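Local coordinates for protein glycerophosphoryl diester phosphodiesterase (PDB 3MZ2) that probably hydrolyses glycerophosphodiesters as a TIM-barrel phosphodiesterase, at residues Glu250-Ile255 / Ile263-Pro268. Numbering follows the deposited sequence.
Sequences EAYRMI and IESDRP. With SO4 (sulfate ion), chain F.
Tyr252 on helix 245-257 packs against Ile263 and Ser265 of the following strand, 262-265, and against Arg267 in the loop after it, while Ile255 meets Ile263, closing a beta-alpha-beta unit of the TIM barrel. The segment axes run roughly antiparallel, at 151° and 10.6 Å apart at closest approach. Apolar contacts gather at Ile263. Its CD1 lies 4.2 Å from Tyr252 CB and makes a closer van der Waals contact, 3.6 Å, with the carbonyl O of Tyr252, while its CG1 meets Ile255 CG2 at 3.9 Å; the two isoleucine side chains cross obliquely. Val271, on helix 268-275, touches Tyr252, Ile263 and Ser265. With CG anti to the carbonyl carbon (chi1 -58°), the Tyr252 ring extends along the interface and brings its hydroxyl beside Arg267, where OH lies 3.6 Å from CD. The two side chains cross at about a right angle.

Polar contacts meet around Asp240, whose OD1 is hydrogen-bonded to both Tyr252 OH and Ser265 OG. These two hydroxyls do not bond each other, Tyr252 OH standing 3.7 Å from Ser265 OG. Ser265 OG also accepts from Arg267 N at 2.9 Å, forming an ST turn that leads into helix 268-275, with Arg267 at its N-cap position. Arg267 NH1 forms a salt bridge with Glu270, and NE bonds Asp240 O. Replacing Arg267 by an alanine would probably take the CG and CD contacts from the Tyr252 hydroxyl and leave Glu270 without this charge partner. A sulfate, probably from the crystallisation liquor and also hydrogen-bonded to Lys241 NZ, accepts from Arg267 NH2 through O2 at 2.9 Å, O2 lying at the edge of the guanidinium and in its plane.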
loop_
_atom_site.group_PDB
_atom_site.type_symbol
_atom_site.label_atom_id
_atom_site.label_comp_id
_atom_site.label_asym_id
_atom_site.label_seq_id
_atom_site.Cartn_x
_atom_site.Cartn_y
_atom_site.Cartn_z
ATOM N N GLU A 250 18.643 -17.032 19.754
ATOM C CA GLU A 250 18.449 -18.401 19.305
ATOM C C GLU A 250 17.685 -18.428 17.985
ATOM O O GLU A 250 18.052 -19.179 17.036
ATOM C CB GLU A 250 17.731 -19.239 20.376
ATOM C CG GLU A 250 17.654 -20.733 20.019
ATOM C CD GLU A 250 16.587 -21.062 19.021
ATOM O OE1 GLU A 250 15.494 -20.425 19.065
ATOM O OE2 GLU A 250 16.857 -21.957 18.179
ATOM N N ALA A 251 16.642 -17.603 17.891
ATOM C CA ALA A 251 15.813 -17.549 16.711
ATOM C C ALA A 251 16.588 -17.057 15.475
ATOM O O ALA A 251 16.483 -17.607 14.389
ATOM C CB ALA A 251 14.583 -16.625 16.979
ATOM N N TYR A 252 17.422 -16.033 15.640
ATOM C CA TYR A 252 18.210 -15.526 14.531
ATOM C C TYR A 252 19.202 -16.578 14.035
ATOM O O TYR A 252 19.361 -16.781 12.841
ATOM C CB TYR A 252 18.945 -14.236 14.918
ATOM C CG TYR A 252 18.040 -13.098 15.393
ATOM C CD1 TYR A 252 16.852 -12.790 14.742
ATOM C CD2 TYR A 252 18.422 -12.312 16.477
ATOM C CE1 TYR A 252 16.038 -11.750 15.176
ATOM C CE2 TYR A 252 17.615 -11.267 16.931
ATOM C CZ TYR A 252 16.430 -10.984 16.272
ATOM O OH TYR A 252 15.648 -9.949 16.725
ATOM N N ARG A 253 19.859 -17.265 14.960
ATOM C CA ARG A 253 20.721 -18.389 14.556
ATOM C C ARG A 253 19.989 -19.512 13.840
ATOM O O ARG A 253 20.478 -20.029 12.844
ATOM C CB ARG A 253 21.535 -18.903 15.776
ATOM C CG ARG A 253 22.647 -17.962 16.208
ATOM C CD ARG A 253 23.471 -18.585 17.302
ATOM N NE ARG A 253 22.756 -18.799 18.562
ATOM C CZ ARG A 253 22.679 -17.910 19.564
ATOM N NH1 ARG A 253 23.293 -16.696 19.469
ATOM N NH2 ARG A 253 22.002 -18.237 20.665
HETATM N N MSE A 254 18.799 -19.873 14.312
HETATM C CA MSE A 254 18.015 -20.942 13.682
HETATM C C MSE A 254 17.709 -20.571 12.220
HETATM O O MSE A 254 17.824 -21.401 11.319
HETATM C CB MSE A 254 16.742 -21.190 14.488
HETATM C CG MSE A 254 15.818 -22.172 13.877
HETATM SE SE MSE A 254 14.705 -23.039 15.262
HETATM C CE MSE A 254 13.848 -21.429 16.068
ATOM N N ILE A 255 17.393 -19.293 11.970
ATOM C CA ILE A 255 17.100 -18.845 10.616
ATOM C C ILE A 255 18.300 -19.078 9.707
ATOM O O ILE A 255 18.147 -19.624 8.609
ATOM C CB ILE A 255 16.644 -17.387 10.546
ATOM C CG1 ILE A 255 15.261 -17.271 11.202
ATOM C CG2 ILE A 255 16.620 -16.921 9.090
ATOM C CD1 ILE A 255 14.893 -15.864 11.690
ATOM N N ILE A 263 18.765 -11.728 7.030
ATOM C CA ILE A 263 17.726 -11.404 8.035
ATOM C C ILE A 263 17.440 -9.912 8.010
ATOM O O ILE A 263 18.391 -9.087 8.186
ATOM C CB ILE A 263 18.159 -11.819 9.434
ATOM C CG1 ILE A 263 18.172 -13.341 9.503
ATOM C CG2 ILE A 263 17.177 -11.267 10.472
ATOM C CD1 ILE A 263 18.876 -13.900 10.772
ATOM N N GLU A 264 16.194 -9.544 7.740
ATOM C CA GLU A 264 15.712 -8.171 7.941
ATOM C C GLU A 264 15.050 -8.058 9.306
ATOM O O GLU A 264 14.143 -8.829 9.627
ATOM C CB GLU A 264 14.710 -7.752 6.872
ATOM C CG GLU A 264 14.188 -6.332 7.046
ATOM C CD GLU A 264 12.969 -6.065 6.192
ATOM O OE1 GLU A 264 11.890 -6.640 6.453
ATOM O OE2 GLU A 264 13.096 -5.307 5.256
ATOM N N SER A 265 15.489 -7.076 10.093
ATOM C CA SER A 265 15.118 -6.987 11.495
ATOM C C SER A 265 15.029 -5.572 11.985
ATOM O O SER A 265 15.813 -4.690 11.523
ATOM C CB SER A 265 16.144 -7.794 12.321
ATOM O OG SER A 265 15.943 -7.734 13.715
ATOM N N ASP A 266 14.136 -5.333 12.956
ATOM C CA ASP A 266 14.098 -4.071 13.680
ATOM C C ASP A 266 15.278 -3.998 14.662
ATOM O O ASP A 266 15.539 -2.942 15.188
ATOM C CB ASP A 266 12.784 -3.883 14.462
ATOM C CG ASP A 266 11.601 -3.559 13.574
ATOM O OD1 ASP A 266 11.809 -2.893 12.557
ATOM O OD2 ASP A 266 10.464 -3.984 13.904
ATOM N N ARG A 267 15.952 -5.137 14.892
ATOM C CA ARG A 267 17.021 -5.272 15.851
ATOM C C ARG A 267 18.318 -5.764 15.207
ATOM O O ARG A 267 18.879 -6.751 15.641
ATOM C CB ARG A 267 16.611 -6.248 16.946
ATOM C CG ARG A 267 15.305 -5.928 17.671
ATOM C CD ARG A 267 14.990 -7.044 18.666
ATOM N NE ARG A 267 13.716 -6.837 19.362
ATOM C CZ ARG A 267 13.551 -6.091 20.457
ATOM N NH1 ARG A 267 14.582 -5.475 21.014
ATOM N NH2 ARG A 267 12.346 -5.985 21.019
ATOM N N PRO A 268 18.794 -5.062 14.165
ATOM C CA PRO A 268 19.961 -5.571 13.413
ATOM C C PRO A 268 21.243 -5.803 14.225
ATOM O O PRO A 268 22.069 -6.657 13.874
ATOM C CB PRO A 268 20.176 -4.490 12.359
ATOM C CG PRO A 268 19.555 -3.237 12.962
ATOM C CD PRO A 268 18.359 -3.734 13.681
HETATM S S SO4 F . 8.654 -5.405 20.501
HETATM O O1 SO4 F . 9.149 -4.582 21.608
HETATM O O2 SO4 F . 9.651 -6.422 20.156
HETATM O O3 SO4 F . 7.408 -6.061 20.894
HETATM O O4 SO4 F . 8.377 -4.546 19.350
#